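Local coordinates for proton-dependent oligopeptide transporter family protein (Xanthomonas campestris, PDB 6EI3) that probably couples the uptake of peptides across the membrane to proton movement, as a POT-family member of the major facilitator superfamily captured in an auto-inhibited state, at residues A208-A213 and D284-L289; L226-I231 and T267-E272; C251-L256 and T440-N445; L258-I263 and M434-L439. One frame throughout, in Å; residues are numbered along the deposited sequence.

Interaction 1: residues A208-A213 and D284-L289; sequences AVVRSA and DGVRAL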
# COMPACT_ATOMS: atom_id res chain seq x y z
N ALA A 208 7.40 22.49 -10.18
CA ALA A 208 7.96 23.62 -10.94
C ALA A 208 9.06 23.19 -11.91
O ALA A 208 9.07 23.64 -13.05
CB ALA A 208 8.49 24.68 -10.00
N VAL A 209 9.97 22.28 -11.47
CA VAL A 209 11.08 21.75 -12.28
C VAL A 209 10.54 20.87 -13.42
O VAL A 209 11.02 21.00 -14.54
CB VAL A 209 12.19 21.06 -11.43
CG1 VAL A 209 13.33 20.55 -12.30
CG2 VAL A 209 12.73 22.01 -10.36
N VAL A 210 9.54 20.01 -13.14
CA VAL A 210 8.87 19.15 -14.14
C VAL A 210 8.20 20.05 -15.21
O VAL A 210 8.32 19.77 -16.41
CB VAL A 210 7.86 18.15 -13.48
CG1 VAL A 210 6.95 17.50 -14.52
CG2 VAL A 210 8.59 17.09 -12.66
N ARG A 211 7.48 21.10 -14.75
CA ARG A 211 6.79 22.10 -15.58
C ARG A 211 7.79 22.78 -16.51
O ARG A 211 7.57 22.80 -17.72
CB ARG A 211 6.08 23.13 -14.68
CG ARG A 211 5.10 24.08 -15.38
CD ARG A 211 4.40 25.02 -14.40
NE ARG A 211 3.65 24.29 -13.36
CZ ARG A 211 3.92 24.33 -12.06
NH1 ARG A 211 4.90 25.09 -11.59
NH2 ARG A 211 3.19 23.62 -11.21
N SER A 212 8.92 23.27 -15.94
CA SER A 212 9.99 23.92 -16.71
C SER A 212 10.66 22.96 -17.68
O SER A 212 10.92 23.35 -18.81
CB SER A 212 11.03 24.53 -15.79
OG SER A 212 10.48 25.58 -15.01
N ALA A 213 10.92 21.70 -17.26
CA ALA A 213 11.54 20.66 -18.10
C ALA A 213 10.71 20.34 -19.34
O ALA A 213 11.26 20.35 -20.43
CB ALA A 213 11.77 19.39 -17.28
N ASP A 284 18.97 18.00 -10.40
CA ASP A 284 19.58 16.73 -9.99
C ASP A 284 18.62 16.00 -9.05
O ASP A 284 18.48 14.79 -9.15
CB ASP A 284 20.92 16.96 -9.27
CG ASP A 284 22.04 17.55 -10.10
OD1 ASP A 284 21.87 17.68 -11.33
OD2 ASP A 284 23.09 17.91 -9.51
N GLY A 285 17.97 16.75 -8.16
CA GLY A 285 16.97 16.25 -7.22
C GLY A 285 15.77 15.60 -7.88
O GLY A 285 15.29 14.58 -7.40
N VAL A 286 15.32 16.17 -9.02
CA VAL A 286 14.21 15.64 -9.81
C VAL A 286 14.69 14.41 -10.59
O VAL A 286 13.93 13.46 -10.74
CB VAL A 286 13.52 16.74 -10.69
CG1 VAL A 286 12.51 16.14 -11.67
CG2 VAL A 286 12.84 17.79 -9.81
N ARG A 287 15.97 14.41 -11.06
CA ARG A 287 16.59 13.26 -11.73
C ARG A 287 16.63 12.05 -10.78
O ARG A 287 16.29 10.94 -11.18
CB ARG A 287 18.01 13.58 -12.22
CG ARG A 287 18.54 12.53 -13.20
CD ARG A 287 19.70 13.00 -14.07
NE ARG A 287 19.33 14.03 -15.04
CZ ARG A 287 18.72 13.81 -16.20
NH1 ARG A 287 18.34 12.58 -16.54
NH2 ARG A 287 18.46 14.82 -17.03
N ALA A 288 17.04 12.30 -9.51
CA ALA A 288 17.10 11.30 -8.46
C ALA A 288 15.70 10.74 -8.17
O ALA A 288 15.54 9.52 -8.05
CB ALA A 288 17.71 11.91 -7.21
N LEU A 289 14.67 11.63 -8.10
CA LEU A 289 13.26 11.26 -7.88
C LEU A 289 12.74 10.34 -8.99
O LEU A 289 12.00 9.41 -8.70
CB LEU A 289 12.37 12.52 -7.79
CG LEU A 289 11.67 12.87 -6.47
CD1 LEU A 289 11.01 11.65 -5.80
CD2 LEU A 289 12.60 13.59 -5.53
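Val209 and Val286 meet where the short helix 206-215 packs on the long helix 281-306. Their backbones come to 7.3 Å between the Val209 and Val286 CA atoms, and Val286 CG2 makes the closest approach. It lies 3.7 Å from Val209 CB and equally close to Val209 CG1, so it rests against the flank of the neighbouring valine while the two side chains run past each other in opposite directions. Val209 CG1 is placed for this by standing anti to its own backbone N (chi1 -179°). The other methyl of Val286 serves a second, looser contact: its CG1 reaches CG2 of Val210 at 4.2 Å, the two side chains crossing at about a right angle. Phe206, from the same short helix, adds to the packing on Val286 and Leu289.

Polar interactions lie around this patch, not across it. Arg287 forms a salt bridge with Glu272 and a cation-pi contact with Trp268, and Asp284 pairs with Arg275. Ser212 OG is hydrogen-bonded to His278 NE2, in the loop ahead of helix 281-306.

Between the two segments only three valines touch, a small, directionless van der Waals contact with charged and polar groups paired around its margin.

Interaction 2: residues L226-I231 and T267-E272; sequences LALAAI and TWWQLE. With 78M ((2S)-2,3-dihydroxypropyl(7Z)-pentadec-7-enoate), chain O.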
# COMPACT_ATOMS: atom_id res chain seq x y z
N LEU A 226 7.32 16.45 -24.10
CA LEU A 226 5.99 17.05 -23.93
C LEU A 226 4.99 16.27 -24.78
O LEU A 226 3.85 16.06 -24.35
CB LEU A 226 5.97 18.54 -24.35
CG LEU A 226 5.24 19.57 -23.46
CD1 LEU A 226 5.02 20.87 -24.23
CD2 LEU A 226 3.88 19.08 -22.96
N ALA A 227 5.42 15.82 -25.99
CA ALA A 227 4.63 15.02 -26.92
C ALA A 227 4.23 13.70 -26.26
O ALA A 227 3.05 13.38 -26.21
CB ALA A 227 5.42 14.77 -28.20
N LEU A 228 5.23 12.96 -25.71
CA LEU A 228 5.05 11.70 -24.97
C LEU A 228 4.08 11.92 -23.80
O LEU A 228 3.19 11.10 -23.61
CB LEU A 228 6.41 11.17 -24.48
CG LEU A 228 6.41 9.88 -23.62
CD1 LEU A 228 6.07 8.65 -24.45
CD2 LEU A 228 7.76 9.68 -22.98
N ALA A 229 4.23 13.05 -23.08
CA ALA A 229 3.35 13.41 -21.96
C ALA A 229 1.90 13.66 -22.44
O ALA A 229 0.98 13.13 -21.84
CB ALA A 229 3.89 14.63 -21.22
N ALA A 230 1.73 14.41 -23.56
CA ALA A 230 0.43 14.70 -24.19
C ALA A 230 -0.27 13.41 -24.66
O ALA A 230 -1.46 13.25 -24.39
CB ALA A 230 0.62 15.65 -25.37
N ILE A 231 0.47 12.49 -25.33
CA ILE A 231 -0.01 11.18 -25.80
C ILE A 231 -0.48 10.32 -24.62
O ILE A 231 -1.52 9.65 -24.72
CB ILE A 231 1.06 10.48 -26.69
CG1 ILE A 231 1.23 11.20 -28.04
CG2 ILE A 231 0.76 8.97 -26.91
CD1 ILE A 231 2.62 11.05 -28.69
N THR A 267 9.52 13.85 -18.83
CA THR A 267 10.32 14.76 -18.00
C THR A 267 11.78 14.33 -18.06
O THR A 267 12.65 15.18 -18.16
CB THR A 267 9.76 14.84 -16.58
OG1 THR A 267 8.41 15.30 -16.64
CG2 THR A 267 10.57 15.75 -15.66
N TRP A 268 12.03 13.00 -18.02
CA TRP A 268 13.37 12.40 -18.11
C TRP A 268 14.07 12.82 -19.42
O TRP A 268 15.27 13.08 -19.40
CB TRP A 268 13.28 10.86 -18.01
CG TRP A 268 14.62 10.18 -18.07
CD1 TRP A 268 15.23 9.67 -19.18
CD2 TRP A 268 15.55 10.01 -16.99
NE1 TRP A 268 16.48 9.19 -18.86
CE2 TRP A 268 16.69 9.37 -17.51
CE3 TRP A 268 15.50 10.30 -15.61
CZ2 TRP A 268 17.79 9.03 -16.72
CZ3 TRP A 268 16.59 9.94 -14.82
CH2 TRP A 268 17.73 9.35 -15.38
N TRP A 269 13.31 12.87 -20.52
CA TRP A 269 13.77 13.24 -21.86
C TRP A 269 14.32 14.66 -21.94
O TRP A 269 15.35 14.88 -22.58
CB TRP A 269 12.61 13.13 -22.86
CG TRP A 269 12.54 11.86 -23.66
CD1 TRP A 269 11.96 10.69 -23.28
CD2 TRP A 269 12.92 11.70 -25.03
NE1 TRP A 269 12.01 9.78 -24.31
CE2 TRP A 269 12.59 10.37 -25.40
CE3 TRP A 269 13.55 12.53 -25.97
CZ2 TRP A 269 12.86 9.86 -26.67
CZ3 TRP A 269 13.82 12.02 -27.23
CH2 TRP A 269 13.48 10.70 -27.57
N GLN A 270 13.62 15.63 -21.32
CA GLN A 270 13.91 17.06 -21.38
C GLN A 270 14.33 17.70 -20.05
O GLN A 270 14.30 18.93 -19.94
CB GLN A 270 12.66 17.81 -21.90
CG GLN A 270 12.24 17.49 -23.32
CD GLN A 270 10.91 18.13 -23.70
OE1 GLN A 270 10.23 17.64 -24.59
NE2 GLN A 270 10.51 19.23 -23.06
N LEU A 271 14.72 16.91 -19.04
CA LEU A 271 15.09 17.43 -17.72
C LEU A 271 16.29 18.39 -17.76
O LEU A 271 16.33 19.35 -16.98
CB LEU A 271 15.29 16.30 -16.70
CG LEU A 271 15.57 16.71 -15.26
CD1 LEU A 271 14.47 17.60 -14.68
CD2 LEU A 271 15.78 15.51 -14.41
N GLU A 272 17.25 18.16 -18.67
CA GLU A 272 18.42 19.03 -18.81
C GLU A 272 18.06 20.46 -19.23
O GLU A 272 18.81 21.38 -18.92
CB GLU A 272 19.49 18.42 -19.74
CG GLU A 272 20.18 17.20 -19.14
CD GLU A 272 20.89 17.40 -17.82
OE1 GLU A 272 21.78 18.28 -17.75
OE2 GLU A 272 20.56 16.68 -16.85
O21 78M O . 17.23 5.07 -14.83
C20 78M O . 16.33 6.16 -14.88
C18 78M O . 15.17 5.87 -15.80
O19 78M O . 15.63 5.57 -17.11
C17 78M O . 14.18 7.01 -15.85
O2 78M O . 12.95 6.44 -16.35
C1 78M O . 11.82 7.15 -16.22
O1 78M O . 11.78 8.30 -15.85
C2 78M O . 10.61 6.33 -16.57
C3 78M O . 9.66 6.14 -15.40
C4 78M O . 9.07 4.73 -15.33
C5 78M O . 7.57 4.66 -15.54
C6 78M O . 6.72 5.01 -14.31
C7 78M O . 6.14 3.81 -13.65
C8 78M O . 4.87 3.45 -13.63
C9 78M O . 4.30 2.23 -12.96
C10 78M O . 4.31 1.03 -13.91
C11 78M O . 4.85 -0.26 -13.30
C12 78M O . 5.54 -1.16 -14.31
C13 78M O . 6.24 -2.38 -13.73
C15 78M O . 6.09 -4.82 -13.14
C14 78M O . 5.33 -3.55 -13.40
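The hairpin of helices 224-239 and 248-270, probably the extra pair that bacterial POT transporters insert between their sixth and seventh transmembrane helices, is joined at one end by Leu226 and Gln270. The backbone N of Leu226 donates to Gln270 OE1 over 3.2 Å, with a bent N-H...O angle of 145°. The Leu226 nitrogen lies 48° out of the plane of the side-chain carbonyl, so the approach is tilted rather than in plane. Gln270 CG sits beside its own backbone N, and the chain beyond is extended, which carries the amide group across to the first turn of the partner helix. There OE1 also takes a weak bond from Gly225 N. The NE2 end of the same amide donates to the carbonyls of Ala213 and Leu214, so one buried glutamine ties both hairpin helices to helix 206-215. Closer to the surface, Leu228 CD2 meets Trp269 CD1 obliquely at 4.3 Å, a loose apolar touch.

Trp268 turns to the bound monoacylglycerol. Atom C17 of the lipid lies 3.4 Å above one face of the indole, offset toward its rim, and is 3.5 Å from Trp268 CD2. Lipid atom C20 follows over the six-membered ring, 3.5 Å from Trp268 CH2, while Tyr493 hydrogen-bonds the same lipid.

Interaction 3: residues C251-L256 and T440-N445; sequences CLCMAL and TTTVGN. With 78M ((2S)-2,3-dihydroxypropyl(7Z)-pentadec-7-enoate), chain G.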
# COMPACT_ATOMS: atom_id res chain seq x y z
N CYS A 251 -9.95 1.07 -14.89
CA CYS A 251 -9.74 2.13 -15.88
C CYS A 251 -9.05 3.34 -15.31
O CYS A 251 -8.14 3.84 -15.95
CB CYS A 251 -11.04 2.49 -16.58
SG CYS A 251 -11.77 1.13 -17.51
N LEU A 252 -9.48 3.81 -14.12
CA LEU A 252 -8.88 4.96 -13.45
C LEU A 252 -7.41 4.69 -13.10
O LEU A 252 -6.57 5.59 -13.25
CB LEU A 252 -9.69 5.36 -12.20
CG LEU A 252 -11.04 6.07 -12.43
CD1 LEU A 252 -11.85 6.12 -11.13
CD2 LEU A 252 -10.86 7.49 -12.98
N CYS A 253 -7.09 3.43 -12.69
CA CYS A 253 -5.73 2.98 -12.35
C CYS A 253 -4.83 2.85 -13.54
O CYS A 253 -3.66 3.18 -13.41
CB CYS A 253 -5.76 1.69 -11.56
SG CYS A 253 -6.30 1.90 -9.86
N MET A 254 -5.34 2.29 -14.66
CA MET A 254 -4.55 2.13 -15.88
C MET A 254 -4.19 3.53 -16.39
O MET A 254 -3.05 3.74 -16.81
CB MET A 254 -5.32 1.35 -16.95
CG MET A 254 -5.50 -0.12 -16.62
SD MET A 254 -6.45 -0.98 -17.89
CE MET A 254 -5.14 -1.44 -19.00
N ALA A 255 -5.14 4.48 -16.28
CA ALA A 255 -4.95 5.88 -16.67
C ALA A 255 -3.84 6.49 -15.79
O ALA A 255 -2.93 7.13 -16.33
CB ALA A 255 -6.25 6.66 -16.51
N LEU A 256 -3.85 6.21 -14.47
CA LEU A 256 -2.82 6.67 -13.54
C LEU A 256 -1.43 6.16 -13.95
O LEU A 256 -0.51 6.96 -14.05
CB LEU A 256 -3.16 6.31 -12.08
CG LEU A 256 -2.07 6.53 -10.99
CD1 LEU A 256 -1.84 8.02 -10.69
CD2 LEU A 256 -2.43 5.76 -9.72
N THR A 440 2.72 3.01 -5.13
CA THR A 440 3.36 1.71 -5.36
C THR A 440 2.39 0.60 -4.92
O THR A 440 2.21 -0.37 -5.65
CB THR A 440 4.75 1.67 -4.70
OG1 THR A 440 5.51 2.74 -5.24
CG2 THR A 440 5.50 0.38 -4.96
N THR A 441 1.72 0.78 -3.76
CA THR A 441 0.68 -0.14 -3.26
C THR A 441 -0.53 -0.07 -4.17
O THR A 441 -1.06 -1.12 -4.52
CB THR A 441 0.27 0.22 -1.83
OG1 THR A 441 1.38 -0.03 -0.99
CG2 THR A 441 -0.94 -0.60 -1.34
N THR A 442 -0.99 1.16 -4.56
CA THR A 442 -2.14 1.31 -5.47
C THR A 442 -1.89 0.45 -6.72
O THR A 442 -2.73 -0.37 -7.06
CB THR A 442 -2.40 2.80 -5.85
OG1 THR A 442 -2.89 3.49 -4.70
CG2 THR A 442 -3.42 2.98 -6.98
N VAL A 443 -0.70 0.63 -7.37
CA VAL A 443 -0.36 -0.07 -8.62
C VAL A 443 -0.22 -1.60 -8.39
O VAL A 443 -0.75 -2.36 -9.19
CB VAL A 443 0.83 0.58 -9.37
CG1 VAL A 443 1.20 -0.18 -10.64
CG2 VAL A 443 0.51 2.04 -9.72
N GLY A 444 0.40 -2.04 -7.28
CA GLY A 444 0.45 -3.47 -6.98
C GLY A 444 -0.93 -4.10 -6.87
O GLY A 444 -1.15 -5.23 -7.34
N ASN A 445 -1.90 -3.37 -6.28
CA ASN A 445 -3.29 -3.84 -6.17
C ASN A 445 -3.99 -3.86 -7.52
O ASN A 445 -4.80 -4.74 -7.75
CB ASN A 445 -4.08 -3.05 -5.10
CG ASN A 445 -3.71 -3.52 -3.72
OD1 ASN A 445 -4.33 -4.43 -3.17
ND2 ASN A 445 -2.63 -3.00 -3.19
O21 78M G . -17.53 -6.77 -10.45
C20 78M G . -18.43 -5.78 -9.99
C18 78M G . -18.05 -5.31 -8.61
O19 78M G . -18.39 -6.31 -7.64
C17 78M G . -18.69 -4.00 -8.22
O2 78M G . -17.65 -3.14 -7.69
C1 78M G . -17.44 -3.13 -6.37
O1 78M G . -17.97 -3.88 -5.60
C2 78M G . -16.43 -2.09 -5.99
C3 78M G . -16.66 -1.46 -4.63
C4 78M G . -15.36 -1.07 -3.96
C5 78M G . -15.48 -0.04 -2.86
C6 78M G . -14.17 0.68 -2.56
C7 78M G . -13.90 1.82 -3.48
C8 78M G . -12.87 2.64 -3.44
C9 78M G . -12.62 3.80 -4.35
C10 78M G . -11.62 3.49 -5.46
C11 78M G . -11.03 4.73 -6.11
C12 78M G . -10.03 4.40 -7.19
C13 78M G . -9.17 5.56 -7.67
C15 78M G . -7.31 6.24 -9.24
C14 78M G . -8.06 5.10 -8.59
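Thr442 faces Cys253 and Leu256, and its side chain can be followed outward from CB, which is directed at helix 248-270. At CB the chain forks. OG1 stays beside the backbone N (chi1 -70°) and makes a weak hydrogen bond to the carbonyl of Ile56, on helix 40-60. CG2, anti to that N, is the branch that crosses to the other segment. There it lies 4.0 Å from Leu256 CD2, the two side chains crossing at about a right angle, and 4.2 Å from Cys253 SG.

The contact thus sets the transmembrane helix 430-456 against 248-270, one of the two helices that bacterial POT transporters probably add to the twelve of the major facilitator fold. Helix 40-60 packs here as well: Ile56 on Cys253, Phe59 on Thr442. The tail of a bound monoacylglycerol ends at the same place, its C14 at 3.9 Å from Cys253 SG and its terminal C15 at 3.9 Å from Leu252 CB.

On the second helix Asn445 ND2 bonds Thr441 O at 2.8 Å, nearly straight at 171°, and that carbonyl also receives Asn445 N. The Asn445 amide reaches further, to His52 through OD1 and to Asp307 through ND2.

Interaction 4: residues L258-I263 and M434-L439; sequences LLLAGI and MSFWYL. With 78M ((2S)-2,3-dihydroxypropyl(7Z)-pentadec-7-enoate), chain O.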
# COMPACT_ATOMS: atom_id res chain seq x y z
N LEU A 258 -0.45 5.14 -16.94
CA LEU A 258 -0.12 5.80 -18.21
C LEU A 258 0.40 7.20 -17.96
O LEU A 258 1.45 7.56 -18.49
CB LEU A 258 -1.33 5.81 -19.17
CG LEU A 258 -1.64 4.48 -19.87
CD1 LEU A 258 -3.01 4.51 -20.50
CD2 LEU A 258 -0.60 4.14 -20.95
N LEU A 259 -0.29 7.98 -17.09
CA LEU A 259 0.14 9.34 -16.75
C LEU A 259 1.51 9.37 -16.06
O LEU A 259 2.29 10.28 -16.32
CB LEU A 259 -0.89 10.08 -15.88
CG LEU A 259 -2.23 10.43 -16.56
CD1 LEU A 259 -3.30 10.75 -15.51
CD2 LEU A 259 -2.08 11.56 -17.58
N LEU A 260 1.79 8.37 -15.18
CA LEU A 260 3.08 8.29 -14.49
C LEU A 260 4.22 7.98 -15.47
O LEU A 260 5.26 8.63 -15.41
CB LEU A 260 3.04 7.25 -13.34
CG LEU A 260 2.19 7.62 -12.11
CD1 LEU A 260 1.94 6.40 -11.22
CD2 LEU A 260 2.82 8.76 -11.30
N ALA A 261 4.01 7.02 -16.37
CA ALA A 261 5.02 6.63 -17.34
C ALA A 261 5.31 7.71 -18.39
O ALA A 261 6.48 8.01 -18.64
CB ALA A 261 4.63 5.32 -18.02
N GLY A 262 4.26 8.29 -18.97
CA GLY A 262 4.35 9.32 -20.00
C GLY A 262 4.92 10.64 -19.52
O GLY A 262 5.87 11.14 -20.12
N ILE A 263 4.35 11.21 -18.43
CA ILE A 263 4.82 12.48 -17.86
C ILE A 263 6.23 12.28 -17.25
O ILE A 263 7.12 13.08 -17.53
CB ILE A 263 3.78 13.14 -16.91
CG1 ILE A 263 2.46 13.46 -17.67
CG2 ILE A 263 4.34 14.41 -16.23
CD1 ILE A 263 1.18 13.49 -16.83
N MET A 434 7.00 9.97 -0.61
CA MET A 434 5.89 9.33 0.08
C MET A 434 4.66 9.15 -0.81
O MET A 434 4.05 8.08 -0.78
CB MET A 434 5.56 10.07 1.39
CG MET A 434 5.01 9.14 2.43
SD MET A 434 6.25 7.91 2.94
CE MET A 434 5.23 6.53 3.10
N SER A 435 4.32 10.15 -1.63
CA SER A 435 3.19 10.06 -2.56
C SER A 435 3.44 8.90 -3.53
O SER A 435 2.53 8.09 -3.73
CB SER A 435 3.00 11.37 -3.31
OG SER A 435 2.57 12.40 -2.43
N PHE A 436 4.67 8.78 -4.08
CA PHE A 436 5.04 7.72 -5.01
C PHE A 436 5.02 6.35 -4.34
O PHE A 436 4.72 5.36 -5.02
CB PHE A 436 6.43 7.95 -5.63
CG PHE A 436 6.58 8.94 -6.77
CD1 PHE A 436 5.47 9.56 -7.34
CD2 PHE A 436 7.84 9.23 -7.30
CE1 PHE A 436 5.61 10.49 -8.37
CE2 PHE A 436 7.99 10.16 -8.34
CZ PHE A 436 6.87 10.78 -8.88
N TRP A 437 5.40 6.28 -3.04
CA TRP A 437 5.39 5.03 -2.26
C TRP A 437 3.96 4.54 -2.06
O TRP A 437 3.69 3.36 -2.25
CB TRP A 437 6.11 5.18 -0.90
CG TRP A 437 6.31 3.88 -0.16
CD1 TRP A 437 5.86 3.57 1.09
CD2 TRP A 437 7.07 2.73 -0.60
NE1 TRP A 437 6.29 2.32 1.46
CE2 TRP A 437 7.03 1.78 0.44
CE3 TRP A 437 7.79 2.43 -1.77
CZ2 TRP A 437 7.64 0.52 0.33
CZ3 TRP A 437 8.41 1.19 -1.88
CH2 TRP A 437 8.34 0.26 -0.83
N TYR A 438 3.02 5.45 -1.73
CA TYR A 438 1.60 5.09 -1.59
C TYR A 438 1.06 4.56 -2.92
O TYR A 438 0.37 3.55 -2.94
CB TYR A 438 0.75 6.28 -1.13
CG TYR A 438 1.06 6.75 0.26
CD1 TYR A 438 1.31 5.84 1.29
CD2 TYR A 438 1.06 8.10 0.58
CE1 TYR A 438 1.59 6.27 2.59
CE2 TYR A 438 1.32 8.54 1.88
CZ TYR A 438 1.59 7.62 2.88
OH TYR A 438 1.82 8.05 4.16
N LEU A 439 1.42 5.22 -4.02
CA LEU A 439 1.01 4.80 -5.35
C LEU A 439 1.58 3.43 -5.74
O LEU A 439 1.01 2.77 -6.60
CB LEU A 439 1.33 5.86 -6.42
CG LEU A 439 0.58 7.20 -6.29
CD1 LEU A 439 1.07 8.20 -7.36
CD2 LEU A 439 -0.95 7.02 -6.37
O21 78M O . 17.23 5.07 -14.83
C20 78M O . 16.33 6.16 -14.88
C18 78M O . 15.17 5.87 -15.80
O19 78M O . 15.63 5.57 -17.11
C17 78M O . 14.18 7.01 -15.85
O2 78M O . 12.95 6.44 -16.35
C1 78M O . 11.82 7.15 -16.22
O1 78M O . 11.78 8.30 -15.85
C2 78M O . 10.61 6.33 -16.57
C3 78M O . 9.66 6.14 -15.40
C4 78M O . 9.07 4.73 -15.33
C5 78M O . 7.57 4.66 -15.54
C6 78M O . 6.72 5.01 -14.31
C7 78M O . 6.14 3.81 -13.65
C8 78M O . 4.87 3.45 -13.63
C9 78M O . 4.30 2.23 -12.96
C10 78M O . 4.31 1.03 -13.91
C11 78M O . 4.85 -0.26 -13.30
C12 78M O . 5.54 -1.16 -14.31
C13 78M O . 6.24 -2.38 -13.73
C15 78M O . 6.09 -4.82 -13.14
C14 78M O . 5.33 -3.55 -13.40
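Leu260 reaches out from helix 248-270 to touch Phe436 and Leu439 with one methyl, CD2. The backbones stand well apart, the nearest CA atoms, of Leu260 and Phe436, being 9.7 Å from each other, and side-chain conformation decides whether anything meets. In Leu260 CG is beside the backbone N (chi1 -70°), while CD1 continues the chain in extended form; CD2 is the branch that turns off. It comes to 4.3 Å from Leu439 CD1 and 4.4 Å from Phe436 CE1. Leu439 is extended beyond CG, with CD1 anti to CA (chi2 176°), so that this methyl leads toward its partner. Phe436 is less usual. Its CB does not point at the other helix, and the ring is turned almost into line with the CA-CB bond (chi2 -5°), which brings the CE1 corner closer; Leu260 CD2 meets the ring obliquely.

Next to Leu260, Ala261 receives the acyl chain of the bound monoacylglycerol, with lipid C5 3.7 Å from Ala261 CA and 3.9 Å from its CB.

The contact lies among several helices: 281-306 packs on Phe436 through Leu293 and Phe296, helix 62-95 meets Leu439 through Leu63, and 224-239 covers Leu258 and Leu259 on the hairpin side.

Interactions 3 and 4 join the same two helices, 248-270 and 430-456, with centres 9 Å apart and touching through Leu256 and Leu439. Both are thin van der Waals contacts beside a lipid, made by methyls and a ring in 4 and including a cysteine sulfur in 3. Interactions 1 and 2 lie further out, 25 and 28 Å from the chain's centre, and pack together through Val210 and Thr267. Interactions 1 and 3 are buried, 2 and 4 partly so, with Trp269 of interaction 2 on the surface. Only interaction 2 has a hydrogen bond across its segments; salt bridges surround 1 and 2, whereas buried polar groups accompany 3. Helix 248-270 runs through interactions 2, 3 and 4, and one lipid touches both 2 and 4.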